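Local coordinates for oxidoreductase protein (Agrobacterium radiobacter, PDB 5UI9), which binds NAD and a small dihydroxy acid and is probably an NAD-dependent oxidoreductase of the Gfo/Idh/MocA family, at residues A[151-156]-A[185-190]; A[195-200]-A[323-328]. All blocks are in the same frame, centred on the assembly; numbering follows the deposited sequence.

Contact 1. Residues A[151-156]-A[185-190]; sequences GRFSFR and DIARFI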
loop_
_atom_site.group_PDB
_atom_site.type_symbol
_atom_site.label_atom_id
_atom_site.label_comp_id
_atom_site.label_asym_id
_atom_site.label_seq_id
_atom_site.Cartn_x
_atom_site.Cartn_y
_atom_site.Cartn_z
ATOM N N GLY A 151 -4.953 7.243 -1.223
ATOM C CA GLY A 151 -4.440 6.743 -2.493
ATOM C C GLY A 151 -3.310 5.751 -2.353
ATOM O O GLY A 151 -2.640 5.702 -1.332
ATOM N N ARG A 152 -3.124 4.945 -3.394
ATOM C CA ARG A 152 -1.939 4.136 -3.550
ATOM C C ARG A 152 -1.412 4.308 -4.961
ATOM O O ARG A 152 -2.174 4.201 -5.921
ATOM C CB ARG A 152 -2.240 2.660 -3.305
ATOM C CG ARG A 152 -0.984 1.793 -3.333
ATOM C CD ARG A 152 -1.278 0.357 -3.711
ATOM N NE ARG A 152 -0.060 -0.452 -3.692
ATOM C CZ ARG A 152 0.023 -1.712 -4.107
ATOM N NH1 ARG A 152 -1.040 -2.352 -4.578
ATOM N NH2 ARG A 152 1.180 -2.343 -4.049
ATOM N N PHE A 153 -0.103 4.538 -5.064
ATOM C CA PHE A 153 0.603 4.693 -6.326
ATOM C C PHE A 153 1.749 3.683 -6.318
ATOM O O PHE A 153 2.653 3.788 -5.495
ATOM C CB PHE A 153 1.148 6.120 -6.448
ATOM C CG PHE A 153 0.101 7.182 -6.247
ATOM C CD1 PHE A 153 -0.224 7.627 -4.962
ATOM C CD2 PHE A 153 -0.568 7.734 -7.335
ATOM C CE1 PHE A 153 -1.200 8.594 -4.771
ATOM C CE2 PHE A 153 -1.547 8.702 -7.148
ATOM C CZ PHE A 153 -1.863 9.131 -5.865
ATOM N N SER A 154 1.715 2.728 -7.242
ATOM C CA SER A 154 2.557 1.531 -7.168
ATOM C C SER A 154 3.253 1.255 -8.502
ATOM O O SER A 154 2.610 1.223 -9.543
ATOM C CB SER A 154 1.694 0.328 -6.773
ATOM O OG SER A 154 2.481 -0.831 -6.566
ATOM N N PHE A 155 4.571 1.076 -8.457
ATOM C CA PHE A 155 5.361 0.691 -9.625
ATOM C C PHE A 155 6.250 -0.446 -9.154
ATOM O O PHE A 155 7.281 -0.209 -8.515
ATOM C CB PHE A 155 6.183 1.889 -10.124
ATOM C CG PHE A 155 6.934 1.642 -11.419
ATOM C CD1 PHE A 155 8.122 0.915 -11.439
ATOM C CD2 PHE A 155 6.485 2.202 -12.614
ATOM C CE1 PHE A 155 8.814 0.709 -12.624
ATOM C CE2 PHE A 155 7.178 2.002 -13.798
ATOM C CZ PHE A 155 8.344 1.253 -13.801
ATOM N N ARG A 156 5.818 -1.676 -9.425
ATOM C CA ARG A 156 6.536 -2.878 -8.995
ATOM C C ARG A 156 6.844 -3.690 -10.241
ATOM O O ARG A 156 5.932 -4.088 -10.964
ATOM C CB ARG A 156 5.707 -3.700 -8.004
ATOM C CG ARG A 156 5.139 -2.895 -6.842
ATOM C CD ARG A 156 4.631 -3.804 -5.724
ATOM N NE ARG A 156 5.749 -4.330 -4.930
ATOM C CZ ARG A 156 6.437 -3.642 -4.018
ATOM N NH1 ARG A 156 6.152 -2.366 -3.748
ATOM N NH2 ARG A 156 7.445 -4.231 -3.375
ATOM N N ASP A 185 6.047 12.257 -7.870
ATOM C CA ASP A 185 5.507 13.355 -8.674
ATOM C C ASP A 185 4.046 13.088 -9.020
ATOM O O ASP A 185 3.225 14.009 -8.978
ATOM C CB ASP A 185 6.297 13.558 -9.969
ATOM C CG ASP A 185 5.902 14.836 -10.686
ATOM O OD1 ASP A 185 6.304 15.920 -10.215
ATOM O OD2 ASP A 185 5.157 14.761 -11.692
ATOM N N ILE A 186 3.730 11.832 -9.358
ATOM C CA ILE A 186 2.344 11.455 -9.650
ATOM C C ILE A 186 1.480 11.651 -8.400
ATOM O O ILE A 186 0.388 12.192 -8.492
ATOM C CB ILE A 186 2.216 10.016 -10.206
ATOM C CG1 ILE A 186 2.872 9.918 -11.590
ATOM C CG2 ILE A 186 0.745 9.606 -10.313
ATOM C CD1 ILE A 186 3.110 8.507 -12.087
ATOM N N ALA A 187 1.973 11.227 -7.241
ATOM C CA ALA A 187 1.230 11.398 -5.986
ATOM C C ALA A 187 0.869 12.872 -5.751
ATOM O O ALA A 187 -0.265 13.184 -5.401
ATOM C CB ALA A 187 2.026 10.845 -4.812
ATOM N N ARG A 188 1.830 13.767 -5.985
ATOM C CA ARG A 188 1.594 15.229 -5.907
ATOM C C ARG A 188 0.597 15.724 -6.941
ATOM O O ARG A 188 -0.310 16.490 -6.626
ATOM C CB ARG A 188 2.889 16.005 -6.138
ATOM C CG ARG A 188 3.840 16.032 -4.967
ATOM C CD ARG A 188 4.964 17.027 -5.217
ATOM N NE ARG A 188 4.449 18.373 -5.501
ATOM C CZ ARG A 188 4.587 19.059 -6.640
ATOM N NH1 ARG A 188 5.285 18.596 -7.682
ATOM N NH2 ARG A 188 4.027 20.258 -6.729
ATOM N N PHE A 189 0.806 15.299 -8.182
ATOM C CA PHE A 189 -0.049 15.662 -9.311
ATOM C C PHE A 189 -1.516 15.319 -9.037
ATOM O O PHE A 189 -2.399 16.125 -9.299
ATOM C CB PHE A 189 0.465 14.949 -10.570
ATOM C CG PHE A 189 -0.308 15.251 -11.822
ATOM C CD1 PHE A 189 -0.450 16.565 -12.276
ATOM C CD2 PHE A 189 -0.860 14.221 -12.578
ATOM C CE1 PHE A 189 -1.150 16.837 -13.445
ATOM C CE2 PHE A 189 -1.559 14.486 -13.747
ATOM C CZ PHE A 189 -1.698 15.801 -14.187
ATOM N N ILE A 190 -1.760 14.126 -8.488
ATOM C CA ILE A 190 -3.114 13.649 -8.205
ATOM C C ILE A 190 -3.692 14.191 -6.889
ATOM O O ILE A 190 -4.821 14.672 -6.878
ATOM C CB ILE A 190 -3.170 12.096 -8.207
ATOM C CG1 ILE A 190 -2.694 11.533 -9.562
ATOM C CG2 ILE A 190 -4.572 11.592 -7.889
ATOM C CD1 ILE A 190 -3.309 12.191 -10.786
#
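The large mixed sheet of the Gfo/Idh/MocA C-terminal domain carries helices on one face, and here its central strand 148-156 meets helix 175-191 through a single aromatic side chain, Phe153. The two segments run nearly antiparallel, at 151° between their directions, with their axes 9.2 Å apart. Phe153 points toward the helix and lays one face of its ring against the backbone of Ala187, with CG anti to the carbonyl carbon (chi1 -53°). Ala187 CA sits over the middle of that face, 3.9 Å from the centroid of the Phe153 ring and 12° off its normal, a CH-pi contact. The methyl CB of Ala187 lies beside it, 3.9 Å from Phe153 CD1.

Ile186, next to Ala187, and Ile190, one turn on, meet the CD2/CE2 side of the ring. Ile186 uses its CG2 branch, 3.8 Å from Phe153 CD2, approaching obliquely. Ile190 CG1 comes to the edge of the ring near its plane, 3.9 Å from Phe153 CE2, while Ile190 CB touches both CE2 and CZ. The small Ala187 lets the ring reach the helix backbone, and the two isoleucines line one side of it. Everything that touches is buried and apolar.

Around this contact, Ile246 and Ile248 of strand 245-250 and Ser226 of strand 225-231 pack against Phe153 within the sheet, Val228 touches Ala187, and helix 131-141 lies alongside through Ile133 with Ile186 and Leu140 with Ile190.

Contact 2. Residues A[195-200]-A[323-328]; sequences ATLTAR and FALVEA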
loop_
_atom_site.group_PDB
_atom_site.type_symbol
_atom_site.label_atom_id
_atom_site.label_comp_id
_atom_site.label_asym_id
_atom_site.label_seq_id
_atom_site.Cartn_x
_atom_site.Cartn_y
_atom_site.Cartn_z
ATOM N N ALA A 195 2.808 17.285 3.215
ATOM C CA ALA A 195 3.218 17.927 4.469
ATOM C C ALA A 195 4.325 17.137 5.148
ATOM O O ALA A 195 5.368 17.696 5.498
ATOM C CB ALA A 195 2.028 18.061 5.413
ATOM N N THR A 196 4.080 15.842 5.347
ATOM C CA THR A 196 5.031 14.950 6.020
ATOM C C THR A 196 5.140 13.618 5.285
ATOM O O THR A 196 4.245 13.230 4.529
ATOM C CB THR A 196 4.660 14.701 7.502
ATOM O OG1 THR A 196 3.318 14.220 7.589
ATOM C CG2 THR A 196 4.771 15.976 8.323
ATOM N N LEU A 197 6.251 12.931 5.532
ATOM C CA LEU A 197 6.654 11.762 4.760
ATOM C C LEU A 197 7.469 10.794 5.625
ATOM O O LEU A 197 8.291 11.226 6.433
ATOM C CB LEU A 197 7.481 12.250 3.567
ATOM C CG LEU A 197 8.041 11.252 2.557
ATOM C CD1 LEU A 197 8.134 11.864 1.165
ATOM C CD2 LEU A 197 9.400 10.704 2.981
ATOM N N THR A 198 7.230 9.495 5.448
ATOM C CA THR A 198 8.002 8.435 6.107
ATOM C C THR A 198 8.332 7.347 5.092
ATOM O O THR A 198 7.452 6.918 4.349
ATOM C CB THR A 198 7.212 7.774 7.257
ATOM O OG1 THR A 198 6.364 8.742 7.883
ATOM C CG2 THR A 198 8.155 7.186 8.290
ATOM N N ALA A 199 9.585 6.896 5.065
ATOM C CA ALA A 199 10.050 5.965 4.036
ATOM C C ALA A 199 10.864 4.809 4.604
ATOM O O ALA A 199 11.456 4.916 5.677
ATOM C CB ALA A 199 10.854 6.704 2.982
ATOM N N ARG A 200 10.858 3.701 3.864
ATOM C CA ARG A 200 11.641 2.505 4.166
ATOM C C ARG A 200 12.228 1.992 2.865
ATOM O O ARG A 200 11.543 1.990 1.844
ATOM C CB ARG A 200 10.756 1.412 4.774
ATOM C CG ARG A 200 10.042 1.816 6.046
ATOM C CD ARG A 200 11.018 2.012 7.186
ATOM N NE ARG A 200 10.311 2.288 8.436
ATOM C CZ ARG A 200 9.978 3.493 8.892
ATOM N NH1 ARG A 200 10.319 4.611 8.253
ATOM N NH2 ARG A 200 9.312 3.579 10.036
ATOM N N PHE A 323 11.111 16.996 -5.782
ATOM C CA PHE A 323 12.482 16.632 -5.419
ATOM C C PHE A 323 12.707 16.582 -3.912
ATOM O O PHE A 323 13.411 15.701 -3.431
ATOM C CB PHE A 323 13.531 17.550 -6.068
ATOM C CG PHE A 323 14.910 16.964 -6.032
ATOM C CD1 PHE A 323 15.716 17.111 -4.904
ATOM C CD2 PHE A 323 15.380 16.202 -7.092
ATOM C CE1 PHE A 323 16.971 16.529 -4.844
ATOM C CE2 PHE A 323 16.643 15.628 -7.044
ATOM C CZ PHE A 323 17.439 15.793 -5.918
ATOM N N ALA A 324 12.117 17.529 -3.186
ATOM C CA ALA A 324 12.108 17.516 -1.716
ATOM C C ALA A 324 11.657 16.177 -1.132
ATOM O O ALA A 324 12.221 15.718 -0.137
ATOM C CB ALA A 324 11.224 18.630 -1.183
ATOM N N LEU A 325 10.650 15.566 -1.761
ATOM C CA LEU A 325 10.112 14.281 -1.314
ATOM C C LEU A 325 11.126 13.163 -1.497
ATOM O O LEU A 325 11.193 12.260 -0.665
ATOM C CB LEU A 325 8.804 13.922 -2.036
ATOM C CG LEU A 325 7.664 14.945 -2.055
ATOM C CD1 LEU A 325 6.463 14.402 -2.815
ATOM C CD2 LEU A 325 7.245 15.387 -0.660
ATOM N N VAL A 326 11.912 13.229 -2.573
ATOM C CA VAL A 326 12.993 12.263 -2.808
ATOM C C VAL A 326 14.059 12.361 -1.710
ATOM O O VAL A 326 14.430 11.351 -1.110
ATOM C CB VAL A 326 13.641 12.439 -4.205
ATOM C CG1 VAL A 326 14.927 11.622 -4.343
ATOM C CG2 VAL A 326 12.654 12.048 -5.294
ATOM N N GLU A 327 14.539 13.574 -1.457
ATOM C CA GLU A 327 15.562 13.800 -0.437
ATOM C C GLU A 327 15.030 13.460 0.969
ATOM O O GLU A 327 15.747 12.880 1.778
ATOM C CB GLU A 327 16.087 15.241 -0.520
ATOM C CG GLU A 327 17.282 15.527 0.379
ATOM C CD GLU A 327 18.051 16.769 -0.041
ATOM O OE1 GLU A 327 18.637 16.752 -1.144
ATOM O OE2 GLU A 327 18.065 17.762 0.728
ATOM N N ALA A 328 13.767 13.800 1.232
ATOM C CA ALA A 328 13.110 13.448 2.490
ATOM C C ALA A 328 12.971 11.935 2.681
ATOM O O ALA A 328 13.099 11.445 3.797
ATOM C CB ALA A 328 11.745 14.110 2.577
#
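Leu197, pointing from strand 194-202 toward helix 316-335, makes the whole of the close contact here, and it does so with the two methyls of its forked end. Leu197 CD1 goes to Leu325, lying 3.6 Å from the backbone O of Leu325 and 3.9 Å from its CB. Leu197 CD2 goes to Ala328 instead, 3.8 Å from Ala328 C, the carbonyl carbon, and 4.2 Å from Ala328 CB. The fork therefore spans almost one helical turn, resting as much on the main chain as on side chains. Leu197 CG is anti to its amide nitrogen (chi1 -179°), which carries the branch point out from the strand; chi2, at 149°, is away from the usual staggered values. Leu325 offers its carbonyl oxygen and CB, with CD2 a little farther off, and its side chain crosses that of Leu197 at a slant. The short side chain of Ala328 leaves room for the leucine to reach the helix backbone.

The next shell fixes both partners. Leu197 is paired through its backbone with Val339 of the short strand 339-340, outermost of the sheet within this chain, and Ile216 and Leu218 of strand 213-220 pack against its side chain. Ala329 extends the helix surface toward Leu197 and Ala199, while Ser332 OG hydrogen-bonds to Ala199 N. Earlier in the strand, Ala195 and Thr196 both face Asp219 in a classic beta bulge. On the helix side, Ile341 touches Leu325 and Ala328.

With methyls against methyls and a helix backbone, the attachment rests on van der Waals packing and exclusion of water; the Leu325 carbonyl oxygen takes a methyl of Leu197 in van der Waals contact, with no polar bond between the two segments.

Contacts 1 and 2 lie in series along the chain and join two helices to the same mixed sheet, their centres 13 Å apart. Helix 175-191 leads directly into strand 194-202, and the two contacts touch where Arg188 CG packs 3.8 Å from Leu325 CD1. Polar links from helix 175-191 to helix 316-335 reinforce this: Asp185 and Arg188 both hydrogen-bond to Thr322, and Arg188 also pairs with Asp318. Contact 1 stands back from the ligands, the Ile186 side chain being about 10 Å from both NAD and the bound dihydroxy acid, whose pocket includes Asp178 and His182 of the same helix. Both strands reach the second subunit, through Arg156 and Arg200.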